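Local coordinates for protein peptidyl-prolyl cis-trans isomerase (PDB 5EX2) that probably catalyses the cis-trans isomerisation of peptide bonds preceding proline, as a periplasmic folding helper of the cyclophilin family, at residues F171-D176 / K199-G204; T30-V35 / R209-V214; Q119-Y124 / K251-L256. All blocks are in the same frame, centred on the assembly; numbering follows the deposited sequence.

Contact 1: F171-D176 / K199-G204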
ATOM      1  N   PHE A 171     -11.140  -2.232   5.089  1.00 10.23           N
ATOM      2  CA  PHE A 171      -9.837  -2.379   4.460  1.00 10.67           C
ATOM      3  C   PHE A 171      -9.038  -3.418   5.219  1.00 12.42           C
ATOM      4  O   PHE A 171      -9.384  -3.775   6.350  1.00 10.00           O
ATOM      5  CB  PHE A 171      -9.077  -1.059   4.478  1.00  9.22           C
ATOM      6  CG  PHE A 171      -8.850  -0.557   5.859  1.00  9.64           C
ATOM      7  CD1 PHE A 171      -9.777   0.252   6.477  1.00 10.04           C
ATOM      8  CD2 PHE A 171      -7.732  -0.960   6.565  1.00  9.57           C
ATOM      9  CE1 PHE A 171      -9.584   0.670   7.785  1.00 10.37           C
ATOM     10  CE2 PHE A 171      -7.532  -0.550   7.864  1.00 11.66           C
ATOM     11  CZ  PHE A 171      -8.463   0.264   8.478  1.00 12.17           C
ATOM     12  N   PHE A 172      -7.999  -3.962   4.621  0.62 10.56           N
ATOM     13  CA  PHE A 172      -7.110  -4.763   5.429  0.62  9.45           C
ATOM     14  C   PHE A 172      -5.658  -4.410   5.183  0.62  9.17           C
ATOM     15  O   PHE A 172      -5.224  -4.037   4.080  0.62  6.82           O
ATOM     16  CB  PHE A 172      -7.382  -6.251   5.275  0.62  7.67           C
ATOM     17  CG  PHE A 172      -7.404  -6.740   3.885  0.62  7.11           C
ATOM     18  CD1 PHE A 172      -8.541  -6.609   3.111  0.62 15.33           C
ATOM     19  CD2 PHE A 172      -6.312  -7.398   3.368  0.62  9.91           C
ATOM     20  CE1 PHE A 172      -8.578  -7.107   1.834  0.62  9.07           C
ATOM     21  CE2 PHE A 172      -6.343  -7.897   2.093  0.62 10.00           C
ATOM     22  CZ  PHE A 172      -7.477  -7.748   1.319  0.62 13.79           C
ATOM     23  N   LEU A 173      -4.934  -4.532   6.280  1.00  8.47           N
ATOM     24  CA  LEU A 173      -3.498  -4.282   6.356  1.00  8.14           C
ATOM     25  C   LEU A 173      -2.781  -5.610   6.258  1.00  8.70           C
ATOM     26  O   LEU A 173      -2.981  -6.491   7.105  1.00  8.26           O
ATOM     27  CB  LEU A 173      -3.135  -3.602   7.672  1.00  9.01           C
ATOM     28  CG  LEU A 173      -3.931  -2.349   8.015  1.00  9.75           C
ATOM     29  CD1 LEU A 173      -3.487  -1.830   9.381  1.00  9.48           C
ATOM     30  CD2 LEU A 173      -3.761  -1.257   6.963  1.00 11.09           C
ATOM     31  N   MET A 174      -1.984  -5.804   5.216  1.00  8.13           N
ATOM     32  CA  MET A 174      -1.322  -7.087   5.026  1.00  8.07           C
ATOM     33  C   MET A 174      -0.179  -7.284   5.998  1.00  8.21           C
ATOM     34  O   MET A 174       0.763  -6.507   6.032  1.00  8.70           O
ATOM     35  CB  MET A 174      -0.800  -7.240   3.599  1.00  9.92           C
ATOM     36  CG  MET A 174      -1.858  -7.209   2.525  1.00  9.54           C
ATOM     37  SD  MET A 174      -3.193  -8.379   2.799  1.00 11.53           S
ATOM     38  CE  MET A 174      -2.288  -9.883   3.075  1.00 13.51           C
ATOM     39  N   ARG A 175      -0.279  -8.322   6.804  1.00  8.64           N
ATOM     40  CA  ARG A 175       0.742  -8.651   7.793  1.00  9.51           C
ATOM     41  C   ARG A 175       1.766  -9.634   7.250  1.00  9.46           C
ATOM     42  O   ARG A 175       2.881  -9.707   7.757  1.00 12.17           O
ATOM     43  CB  ARG A 175       0.102  -9.225   9.055  1.00 10.47           C
ATOM     44  CG  ARG A 175      -0.695  -8.201   9.832  1.00 10.27           C
ATOM     45  CD  ARG A 175      -1.641  -8.796  10.844  1.00 10.57           C
ATOM     46  NE  ARG A 175      -1.081  -9.665  11.879  1.00 10.71           N
ATOM     47  CZ  ARG A 175      -1.273  -9.501  13.195  1.00  9.19           C
ATOM     48  NH1 ARG A 175      -1.863  -8.405  13.685  1.00  9.49           N
ATOM     49  NH2 ARG A 175      -0.814 -10.417  14.039  1.00 11.86           N
ATOM     50  N   ASP A 176       1.395 -10.387   6.217  1.00  9.51           N
ATOM     51  CA  ASP A 176       2.267 -11.401   5.622  1.00 10.68           C
ATOM     52  C   ASP A 176       1.836 -11.624   4.184  1.00  8.58           C
ATOM     53  O   ASP A 176       0.680 -11.371   3.810  1.00 10.38           O
ATOM     54  CB  ASP A 176       2.216 -12.709   6.414  1.00 13.33           C
ATOM     55  CG  ASP A 176       3.247 -13.716   5.938  1.00 26.75           C
ATOM     56  OD1 ASP A 176       4.451 -13.472   6.148  1.00 28.35           O
ATOM     57  OD2 ASP A 176       2.858 -14.754   5.355  1.00 34.47           O
ATOM     58  N   LYS A 199       1.268  -5.720  12.433  1.00 10.26           N
ATOM     59  CA  LYS A 199       1.551  -7.070  12.909  1.00 10.01           C
ATOM     60  C   LYS A 199       1.334  -7.230  14.405  1.00  9.79           C
ATOM     61  O   LYS A 199       1.346  -8.342  14.909  1.00 10.11           O
ATOM     62  CB  LYS A 199       2.985  -7.476  12.562  1.00 10.08           C
ATOM     63  CG  LYS A 199       3.243  -7.726  11.106  1.00 13.66           C
ATOM     64  CD  LYS A 199       4.711  -8.140  10.964  1.00 18.96           C
ATOM     65  CE  LYS A 199       5.126  -8.554   9.587  1.00 25.92           C
ATOM     66  NZ  LYS A 199       6.603  -8.816   9.590  1.00 21.57           N
ATOM     67  N   SER A 200       1.141  -6.131  15.123  1.00  8.87           N
ATOM     68  CA  SER A 200       0.939  -6.195  16.568  1.00 12.53           C
ATOM     69  C   SER A 200      -0.536  -6.051  16.943  1.00 12.06           C
ATOM     70  O   SER A 200      -0.881  -6.177  18.118  1.00 11.15           O
ATOM     71  CB  SER A 200       1.765  -5.114  17.283  1.00 11.22           C
ATOM     72  OG  SER A 200       1.220  -3.818  17.104  1.00 12.24           O
ATOM     73  N   LEU A 201      -1.400  -5.725  15.983  1.00  9.48           N
ATOM     74  CA  LEU A 201      -2.825  -5.575  16.289  1.00 10.47           C
ATOM     75  C   LEU A 201      -3.375  -6.892  16.831  1.00  9.28           C
ATOM     76  O   LEU A 201      -2.977  -7.970  16.380  1.00  9.76           O
ATOM     77  CB  LEU A 201      -3.598  -5.110  15.056  1.00  9.08           C
ATOM     78  CG  LEU A 201      -3.197  -3.725  14.529  1.00  8.42           C
ATOM     79  CD1 LEU A 201      -3.762  -3.456  13.178  1.00  9.62           C
ATOM     80  CD2 LEU A 201      -3.673  -2.644  15.482  1.00  8.44           C
ATOM     81  N   THR A 202      -4.274  -6.785  17.807  1.00 10.41           N
ATOM     82  CA  THR A 202      -4.756  -7.945  18.537  1.00  9.05           C
ATOM     83  C   THR A 202      -5.510  -8.907  17.618  1.00 10.01           C
ATOM     84  O   THR A 202      -6.420  -8.512  16.882  1.00  9.97           O
ATOM     85  CB  THR A 202      -5.644  -7.495  19.698  1.00 11.35           C
ATOM     86  OG1 THR A 202      -4.869  -6.672  20.581  1.00 13.91           O
ATOM     87  CG2 THR A 202      -6.151  -8.665  20.485  1.00 10.02           C
ATOM     88  N   ILE A 203      -5.104 -10.162  17.691  1.00 10.94           N
ATOM     89  CA  ILE A 203      -5.641 -11.233  16.879  1.00 10.67           C
ATOM     90  C   ILE A 203      -7.014 -11.646  17.363  1.00 12.66           C
ATOM     91  O   ILE A 203      -7.240 -11.736  18.562  1.00 12.33           O
ATOM     92  CB  ILE A 203      -4.676 -12.447  16.934  1.00 12.11           C
ATOM     93  CG1 ILE A 203      -3.366 -12.112  16.225  1.00 13.58           C
ATOM     94  CG2 ILE A 203      -5.295 -13.724  16.349  1.00 16.56           C
ATOM     95  CD1 ILE A 203      -2.186 -12.942  16.697  1.00 17.53           C
ATOM     96  N   GLY A 204      -7.919 -11.932  16.430  1.00 10.58           N
ATOM     97  CA  GLY A 204      -9.216 -12.507  16.776  1.00 10.80           C
ATOM     98  C   GLY A 204     -10.256 -12.240  15.709  1.00 10.66           C
ATOM     99  O   GLY A 204     -10.120 -11.329  14.889  1.00 11.20           O
TER
HETATM  100  O   HOH W   1      -0.699  -9.678  16.807  1.00 14.03           O
HETATM  101  O   HOH W   2       5.598 -10.595   7.325  1.00 38.09           O
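Two donors grip the carbonyl oxygen of Leu201: the guanidinium of Arg175 and a water. They join the end of strand 171-174, part of the eight-stranded cyclophilin barrel, to the loop that follows helix 195-198. The direct bond runs from Arg175 NH1 to Leu201 O at 2.9 Å with an N-H...O angle of 157°, and it uses a lone pair in the carbonyl plane. Because Leu201 O also lies close to the guanidinium plane, the N-H is well aimed. The second grip is water 1, which accepts from Arg175 NH2 at 2.9 Å and donates to Leu201 O, so that both terminal nitrogens are tied to the same carbonyl. This double tie should restrict rotation of the guanidinium about the CD-NE bond. NH1 has a further, weak bond to Ala198 O.

Another carbonyl lies over one face of the flat group, with Lys199 O 3.3 Å from Arg175 CZ. The angles exclude hydrogen bonds here, but the partial negative charge of the oxygen would probably favour the cation beneath it. The Arg175 chain reaches this position by bending at chi3 (58°), which carries its end along the Lys199 backbone. Ile203 CG1 approaches NH2 obliquely, 3.8 Å away.

The Lys199 chain, extended beyond CG, runs back past the Arg175 backbone and brings CE to 3.1 Å from Arg175 O. Water 2 donates to that oxygen and accepts a weak bond from Lys199 NZ, giving the exposed ammonium an indirect link to the strand end. On the buried side, next to Phe65 of strand 63-69, the side chains of Leu173 and Leu201 cross at about a right angle, and their CD1 atoms meet at 4.1 Å.

Contact 2: T30-V35 / R209-V214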
ATOM      1  N   THR A  30      -3.460   4.170  15.408  1.00 10.71           N
ATOM      2  CA  THR A  30      -4.125   3.025  16.007  1.00 11.10           C
ATOM      3  C   THR A  30      -3.716   2.909  17.467  1.00 11.82           C
ATOM      4  O   THR A  30      -2.751   3.553  17.919  1.00 12.05           O
ATOM      5  CB  THR A  30      -3.787   1.685  15.297  1.00 11.12           C
ATOM      6  OG1 THR A  30      -2.539   1.185  15.795  1.00 11.54           O
ATOM      7  CG2 THR A  30      -3.732   1.839  13.788  1.00 10.81           C
ATOM      8  N   THR A  31      -4.422   2.056  18.202  1.00  9.84           N
ATOM      9  CA  THR A  31      -4.092   1.820  19.577  1.00 11.09           C
ATOM     10  C   THR A  31      -2.812   1.002  19.753  1.00  9.99           C
ATOM     11  O   THR A  31      -2.419   0.727  20.873  1.00 11.34           O
ATOM     12  CB  THR A  31      -5.274   1.153  20.316  1.00  9.79           C
ATOM     13  OG1 THR A  31      -5.803   0.093  19.514  1.00  9.89           O
ATOM     14  CG2 THR A  31      -6.373   2.171  20.574  1.00 10.49           C
ATOM     15  N   LYS A  32      -2.165   0.628  18.646  0.53  8.38           N
ATOM     16  CA  LYS A  32      -0.846  -0.008  18.702  0.53  9.69           C
ATOM     17  C   LYS A  32       0.245   0.870  18.098  0.53  8.84           C
ATOM     18  O   LYS A  32       1.400   0.452  17.991  0.53  9.28           O
ATOM     19  CB  LYS A  32      -0.879  -1.357  17.984  0.53  9.43           C
ATOM     20  CG  LYS A  32      -1.540  -2.467  18.785  0.53 12.45           C
ATOM     21  CD  LYS A  32      -0.659  -2.951  19.932  0.53 11.35           C
ATOM     22  CE  LYS A  32      -1.328  -4.055  20.723  0.53 16.72           C
ATOM     23  NZ  LYS A  32      -2.637  -3.618  21.266  0.53 16.45           N
ATOM     24  N   GLY A  33      -0.121   2.091  17.715  1.00 11.08           N
ATOM     25  CA  GLY A  33       0.818   3.017  17.106  1.00  8.44           C
ATOM     26  C   GLY A  33       0.353   3.494  15.741  1.00  9.70           C
ATOM     27  O   GLY A  33      -0.770   3.220  15.279  1.00 10.01           O
ATOM     28  N   VAL A  34       1.235   4.235  15.080  1.00  9.33           N
ATOM     29  CA  VAL A  34       0.891   4.918  13.845  1.00  9.29           C
ATOM     30  C   VAL A  34       1.297   4.106  12.615  1.00  8.90           C
ATOM     31  O   VAL A  34       2.309   3.414  12.607  1.00 10.06           O
ATOM     32  CB  VAL A  34       1.545   6.318  13.798  1.00  9.19           C
ATOM     33  CG1 VAL A  34       3.068   6.239  13.667  1.00 11.41           C
ATOM     34  CG2 VAL A  34       0.937   7.151  12.681  1.00 11.94           C
ATOM     35  N   VAL A  35       0.451   4.195  11.595  1.00  8.67           N
ATOM     36  CA  VAL A  35       0.663   3.576  10.310  1.00  7.74           C
ATOM     37  C   VAL A  35       0.551   4.689   9.268  1.00 10.37           C
ATOM     38  O   VAL A  35      -0.462   5.383   9.199  1.00 10.70           O
ATOM     39  CB  VAL A  35      -0.368   2.456  10.027  1.00  9.11           C
ATOM     40  CG1 VAL A  35      -0.097   1.805   8.690  1.00 10.29           C
ATOM     41  CG2 VAL A  35      -0.364   1.406  11.150  1.00 10.34           C
ATOM     42  N   ARG A 209     -11.328  -7.743  22.776  1.00 13.24           N
ATOM     43  CA  ARG A 209     -11.113  -6.325  22.984  1.00 13.01           C
ATOM     44  C   ARG A 209     -10.227  -5.852  21.856  1.00 14.68           C
ATOM     45  O   ARG A 209      -9.015  -5.819  21.984  1.00 14.18           O
ATOM     46  CB  ARG A 209     -10.509  -6.093  24.371  1.00 17.16           C
ATOM     47  CG  ARG A 209     -11.489  -6.501  25.493  1.00 20.65           C
ATOM     48  CD  ARG A 209     -10.850  -6.731  26.861  1.00 20.51           C
ATOM     49  NE  ARG A 209     -10.025  -7.937  26.922  1.00 18.24           N
ATOM     50  CZ  ARG A 209     -10.482  -9.174  27.113  1.00 20.09           C
ATOM     51  NH1 ARG A 209      -9.624 -10.187  27.148  1.00 23.12           N
ATOM     52  NH2 ARG A 209     -11.780  -9.409  27.267  1.00 21.81           N
ATOM     53  N   PRO A 210     -10.841  -5.538  20.715  1.00 12.43           N
ATOM     54  CA  PRO A 210     -10.037  -5.236  19.524  1.00  9.25           C
ATOM     55  C   PRO A 210      -9.244  -3.954  19.638  1.00 11.40           C
ATOM     56  O   PRO A 210      -9.650  -3.040  20.368  1.00 11.89           O
ATOM     57  CB  PRO A 210     -11.076  -5.085  18.412  1.00 13.66           C
ATOM     58  CG  PRO A 210     -12.321  -5.703  18.937  1.00 19.11           C
ATOM     59  CD  PRO A 210     -12.280  -5.590  20.415  1.00 10.64           C
ATOM     60  N   ASP A 211      -8.142  -3.889  18.908  1.00  9.08           N
ATOM     61  CA  ASP A 211      -7.480  -2.610  18.676  1.00  9.47           C
ATOM     62  C   ASP A 211      -8.374  -1.706  17.824  1.00  8.77           C
ATOM     63  O   ASP A 211      -9.346  -2.180  17.213  1.00  9.99           O
ATOM     64  CB  ASP A 211      -6.115  -2.839  18.031  1.00 11.33           C
ATOM     65  CG  ASP A 211      -5.069  -3.196  19.053  1.00 14.08           C
ATOM     66  OD1 ASP A 211      -4.888  -2.399  20.001  1.00 13.04           O
ATOM     67  OD2 ASP A 211      -4.466  -4.278  18.944  1.00 11.24           O
ATOM     68  N   ILE A 212      -8.064  -0.412  17.828  1.00  9.31           N
ATOM     69  CA  ILE A 212      -8.927   0.615  17.260  1.00  9.60           C
ATOM     70  C   ILE A 212      -8.124   1.499  16.333  1.00  9.52           C
ATOM     71  O   ILE A 212      -6.986   1.830  16.627  1.00  9.40           O
ATOM     72  CB  ILE A 212      -9.566   1.481  18.370  1.00 10.56           C
ATOM     73  CG1 ILE A 212     -10.323   0.596  19.367  1.00 13.29           C
ATOM     74  CG2 ILE A 212     -10.489   2.547  17.777  1.00 11.77           C
ATOM     75  CD1 ILE A 212     -10.821   1.329  20.603  1.00 20.58           C
ATOM     76  N   LEU A 213      -8.743   1.885  15.235  1.00  7.26           N
ATOM     77  CA  LEU A 213      -8.261   2.962  14.392  1.00  9.53           C
ATOM     78  C   LEU A 213      -8.784   4.227  15.031  1.00  8.29           C
ATOM     79  O   LEU A 213      -9.938   4.585  14.859  1.00  8.15           O
ATOM     80  CB  LEU A 213      -8.761   2.806  12.961  1.00  8.18           C
ATOM     81  CG  LEU A 213      -8.367   3.904  11.976  1.00  9.32           C
ATOM     82  CD1 LEU A 213      -6.864   4.107  11.902  1.00 11.32           C
ATOM     83  CD2 LEU A 213      -8.914   3.537  10.611  1.00  9.59           C
ATOM     84  N   VAL A 214      -7.931   4.895  15.789  1.00  8.14           N
ATOM     85  CA  VAL A 214      -8.348   6.054  16.567  1.00  9.29           C
ATOM     86  C   VAL A 214      -8.661   7.260  15.683  1.00  8.37           C
ATOM     87  O   VAL A 214      -9.623   8.003  15.923  1.00  9.16           O
ATOM     88  CB  VAL A 214      -7.258   6.429  17.588  1.00  9.63           C
ATOM     89  CG1 VAL A 214      -7.635   7.686  18.354  1.00  8.05           C
ATOM     90  CG2 VAL A 214      -6.982   5.284  18.533  1.00  8.91           C
TER
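The two-residue beta hairpin between strands 25-30 and 33-39 meets the start of strand 212-218, which pairs with strand 25-30 to close the eight-stranded cyclophilin barrel. Thr30 and Leu213 form an antiparallel non-hydrogen-bonded pair, followed by a backbone bond from Thr31 N to Ile212 O of 3.0 Å.

The hydroxyl of Thr31 works in both directions. Thr31 OG1 donates to Asp211 OD1 at 2.7 Å and accepts from Ile212 N with an N-H...O angle of 161°, occupying the crowded position between its own backbone N and carbonyl carbon (chi1 45°). Asp211 OD1 receives Thr31 on its anti lone pair and Lys32 NZ, 2.9 Å away, on its syn lone pair. Lys32, bent at chi2 and chi4, curls across the carboxylate at about a right angle, so that NZ straddles both oxygens; its bond to OD2 is the weaker one. Asp211 OD2 has another donor in Thr202 N. With the ammonium and two further donors around it, this buried carboxylate would probably stay ionised.

Several polar atoms of the type I turn, Thr30 to Gly33, are satisfied internally. Thr30 OG1 accepts from Lys32 N at 2.9 Å, an ST turn, and donates to Gly33 O, which also accepts from Thr30 N; Gly33 N returns a bond to Thr30 O. At the phi of Gly33 (123°) a beta carbon would collide with Lys32 O, which explains the glycine. Beside these bonds the methyl CG2 of Thr31 touches two apolar side chains, 3.8 Å from Val214 CG2 and 3.9 Å from Ile212 CB.

Contact 3: Q119-Y124 / K251-L256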
ATOM      1  N   GLN A 119       4.808 -14.503 -16.063  1.00 13.45           N
ATOM      2  CA  GLN A 119       4.688 -13.314 -15.233  1.00 10.91           C
ATOM      3  C   GLN A 119       6.011 -13.017 -14.573  1.00 12.40           C
ATOM      4  O   GLN A 119       6.858 -13.882 -14.461  1.00 14.84           O
ATOM      5  CB  GLN A 119       3.593 -13.511 -14.175  1.00 15.29           C
ATOM      6  CG  GLN A 119       2.213 -13.586 -14.783  1.00 15.18           C
ATOM      7  CD  GLN A 119       1.118 -14.067 -13.859  1.00 15.04           C
ATOM      8  OE1 GLN A 119       0.018 -14.325 -14.323  1.00 19.88           O
ATOM      9  NE2 GLN A 119       1.394 -14.160 -12.555  1.00 16.88           N
ATOM     10  N   TYR A 120       6.189 -11.781 -14.122  1.00 10.55           N
ATOM     11  CA  TYR A 120       7.328 -11.463 -13.285  1.00  9.96           C
ATOM     12  C   TYR A 120       6.886 -10.382 -12.331  1.00  9.46           C
ATOM     13  O   TYR A 120       5.821  -9.791 -12.511  1.00  8.84           O
ATOM     14  CB  TYR A 120       8.549 -11.029 -14.118  1.00 11.68           C
ATOM     15  CG  TYR A 120       8.419  -9.694 -14.796  1.00 15.60           C
ATOM     16  CD1 TYR A 120       7.835  -9.574 -16.053  1.00 15.03           C
ATOM     17  CD2 TYR A 120       8.913  -8.545 -14.191  1.00 15.29           C
ATOM     18  CE1 TYR A 120       7.731  -8.330 -16.669  1.00 14.67           C
ATOM     19  CE2 TYR A 120       8.806  -7.304 -14.790  1.00 14.82           C
ATOM     20  CZ  TYR A 120       8.211  -7.191 -16.022  1.00 15.17           C
ATOM     21  OH  TYR A 120       8.118  -5.949 -16.620  1.00 14.44           O
ATOM     22  N   THR A 121       7.730 -10.145 -11.335  1.00  9.85           N
ATOM     23  CA  THR A 121       7.480  -9.114 -10.361  1.00 10.23           C
ATOM     24  C   THR A 121       8.617  -8.106 -10.357  1.00 12.14           C
ATOM     25  O   THR A 121       9.747  -8.366 -10.785  1.00 11.02           O
ATOM     26  CB  THR A 121       7.339  -9.670  -8.942  1.00  9.59           C
ATOM     27  OG1 THR A 121       8.593 -10.201  -8.506  1.00 16.61           O
ATOM     28  CG2 THR A 121       6.249 -10.744  -8.844  1.00 14.35           C
ATOM     29  N   GLY A 122       8.310  -6.937  -9.841  1.00 11.07           N
ATOM     30  CA  GLY A 122       9.294  -5.885  -9.729  1.00 11.06           C
ATOM     31  C   GLY A 122       8.674  -4.772  -8.932  1.00  9.06           C
ATOM     32  O   GLY A 122       7.680  -4.976  -8.222  1.00 11.60           O
ATOM     33  N   PHE A 123       9.287  -3.604  -9.020  1.00  9.37           N
ATOM     34  CA  PHE A 123       8.864  -2.452  -8.233  1.00  9.62           C
ATOM     35  C   PHE A 123       8.603  -1.249  -9.107  1.00 10.01           C
ATOM     36  O   PHE A 123       9.317  -1.002 -10.089  1.00 11.21           O
ATOM     37  CB  PHE A 123       9.923  -2.077  -7.205  1.00 10.00           C
ATOM     38  CG  PHE A 123      10.215  -3.145  -6.177  1.00 10.43           C
ATOM     39  CD1 PHE A 123       9.479  -3.232  -5.009  1.00 10.99           C
ATOM     40  CD2 PHE A 123      11.251  -4.042  -6.377  1.00 10.77           C
ATOM     41  CE1 PHE A 123       9.773  -4.204  -4.051  1.00 13.76           C
ATOM     42  CE2 PHE A 123      11.550  -5.014  -5.425  1.00 11.61           C
ATOM     43  CZ  PHE A 123      10.812  -5.087  -4.265  1.00 13.65           C
ATOM     44  N   TYR A 124       7.613  -0.464  -8.706  1.00  9.03           N
ATOM     45  CA  TYR A 124       7.367   0.829  -9.303  1.00  9.91           C
ATOM     46  C   TYR A 124       6.997   1.785  -8.190  1.00  9.41           C
ATOM     47  O   TYR A 124       6.024   1.541  -7.470  1.00  8.93           O
ATOM     48  CB  TYR A 124       6.247   0.784 -10.332  1.00  9.67           C
ATOM     49  CG  TYR A 124       5.824   2.156 -10.801  1.00 14.49           C
ATOM     50  CD1 TYR A 124       6.619   2.903 -11.649  1.00 17.31           C
ATOM     51  CD2 TYR A 124       4.633   2.706 -10.378  1.00 16.86           C
ATOM     52  CE1 TYR A 124       6.228   4.163 -12.063  1.00 16.87           C
ATOM     53  CE2 TYR A 124       4.231   3.964 -10.780  1.00 16.63           C
ATOM     54  CZ  TYR A 124       5.028   4.688 -11.620  1.00 18.82           C
ATOM     55  OH  TYR A 124       4.629   5.948 -12.023  1.00 23.48           O
ATOM     56  N   LYS A 251      15.309 -13.469  -4.780  1.00 21.17           N
ATOM     57  CA  LYS A 251      14.047 -13.350  -4.059  1.00 24.47           C
ATOM     58  C   LYS A 251      12.947 -12.734  -4.901  1.00 20.86           C
ATOM     59  O   LYS A 251      13.184 -11.837  -5.695  1.00 23.80           O
ATOM     60  CB  LYS A 251      14.250 -12.519  -2.798  1.00 22.65           C
ATOM     61  CG  LYS A 251      15.083 -13.230  -1.753  1.00 24.30           C
ATOM     62  CD  LYS A 251      15.373 -12.320  -0.586  1.00 28.68           C
ATOM     63  CE  LYS A 251      16.185 -13.033   0.481  1.00 30.45           C
ATOM     64  NZ  LYS A 251      16.596 -12.099   1.560  1.00 25.39           N
ATOM     65  N   ASP A 252      11.732 -13.218  -4.700  1.00 30.08           N
ATOM     66  CA  ASP A 252      10.565 -12.612  -5.304  1.00 24.76           C
ATOM     67  C   ASP A 252      10.242 -11.332  -4.529  1.00 21.25           C
ATOM     68  O   ASP A 252      10.717 -11.141  -3.406  1.00 24.09           O
ATOM     69  CB  ASP A 252       9.386 -13.586  -5.283  1.00 38.28           C
ATOM     70  CG  ASP A 252       8.232 -13.124  -6.144  1.00 36.56           C
ATOM     71  OD1 ASP A 252       8.489 -12.427  -7.146  1.00 39.53           O
ATOM     72  OD2 ASP A 252       7.075 -13.459  -5.820  1.00 46.35           O
ATOM     73  N   VAL A 253       9.434 -10.463  -5.126  1.00 21.76           N
ATOM     74  CA  VAL A 253       9.146  -9.157  -4.560  1.00 19.70           C
ATOM     75  C   VAL A 253       8.627  -9.259  -3.119  1.00 16.06           C
ATOM     76  O   VAL A 253       8.965  -8.447  -2.281  1.00 17.30           O
ATOM     77  CB  VAL A 253       8.131  -8.402  -5.466  1.00 25.09           C
ATOM     78  CG1 VAL A 253       6.736  -9.028  -5.414  1.00 21.00           C
ATOM     79  CG2 VAL A 253       8.078  -6.957  -5.122  1.00 23.63           C
ATOM     80  N   CYS A 254       7.843 -10.278  -2.816  1.00 14.39           N
ATOM     81  CA  CYS A 254       7.272 -10.382  -1.479  1.00 17.24           C
ATOM     82  C   CYS A 254       8.214 -11.020  -0.459  1.00 22.36           C
ATOM     83  O   CYS A 254       7.925 -11.006   0.726  1.00 20.76           O
ATOM     84  CB  CYS A 254       5.959 -11.157  -1.525  1.00 19.43           C
ATOM     85  SG  CYS A 254       4.630 -10.270  -2.383  1.00 18.95           S
ATOM     86  N   SER A 255       9.346 -11.558  -0.904  1.00 18.84           N
ATOM     87  CA  SER A 255      10.326 -12.123   0.028  1.00 20.28           C
ATOM     88  C   SER A 255      11.420 -11.111   0.390  1.00 18.01           C
ATOM     89  O   SER A 255      12.200 -11.322   1.314  1.00 22.41           O
ATOM     90  CB  SER A 255      10.942 -13.393  -0.553  1.00 18.69           C
ATOM     91  OG  SER A 255      10.002 -14.450  -0.508  1.00 23.60           O
ATOM     92  N   LEU A 256      11.450 -10.000  -0.332  1.00 15.10           N
ATOM     93  CA  LEU A 256      12.315  -8.884   0.012  1.00 13.96           C
ATOM     94  C   LEU A 256      11.647  -8.031   1.089  1.00 12.59           C
ATOM     95  O   LEU A 256      10.430  -8.069   1.245  1.00 14.00           O
ATOM     96  CB  LEU A 256      12.584  -8.025  -1.220  1.00 13.62           C
ATOM     97  CG  LEU A 256      13.483  -8.642  -2.277  1.00 13.65           C
ATOM     98  CD1 LEU A 256      13.299  -7.920  -3.605  1.00 17.60           C
ATOM     99  CD2 LEU A 256      14.938  -8.564  -1.833  1.00 18.62           C
TER
HETATM  100  O   HOH W   3       9.833 -12.120 -10.294  1.00 22.89           O
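Residues 252-255 form a type I beta turn, with Ser255 N bonded to Asp252 O at 2.9 Å, and this turn packs on strand 119-124 of a five-stranded antiparallel sheet.

Asp252 opens the turn. With CG anti to its backbone N (chi1 -168°), its side chain reaches Thr121, the two side chains crossing at about a right angle. The hydroxyl OG1 of Thr121 donates a short bond of 2.6 Å to Asp252 OD1, on the syn lone pair of that oxygen. OD1 also takes a weak bond from Val253 N and another from water 3, which accepts in turn from Thr121 N, while OD2 forms a salt bridge with Arg179. An alanine here would remove the carboxylate and would probably loosen the turn from the strand, since the acceptor for Thr121 and the charge partner of Arg179 would both be lost.

Val253 follows as the apolar wedge of the turn. One branch, CG1, lies 3.6 Å from Thr121 CB; the other, CG2, sits over one face of the Phe123 ring. That CH-pi contact places CG2 3.7 Å from the ring centroid, 28° off the normal, displaced toward the rim occupied by CE1 and CZ. The same methyl lies 3.7 Å from Gly122 O, so it fills the corner between strand backbone and ring.

Cys254 turns away from the strand and is joined to Cys152 by a disulfide, a covalent tether for the far side of the turn. Leu256 turns toward Phe123 and also touches Leu244 and Met247 of helix 238-247. Phe240 of the same helix meets Phe123 edge-to-face. Leu256 CD1 approaches the ring at its edge, near the ring plane, equidistant from CZ and CE2 at 3.8 Å.

Overall arrangement
Contacts 1 and 2 form one continuous region on the barrel, with centres 11 Å apart. They meet directly where Thr202 N lies 2.8 Å from Asp211 OD2, and Ser200 packs against Lys32. In sequence, contact 1 is nested inside the loops closed by both other contacts, whereas contacts 2 and 3 interleave. Contact 3 stands apart: its centre is 22 Å from that of contact 1 and 29 Å from that of contact 2, on the opposite side of the chain's centre from the latter. The magnesium site of Gln115, Gln133 and Glu135 belongs to none of them, although a bound magnesium ion lies about 3 Å from the nearest side-chain atom of Arg175, not a residue of that site.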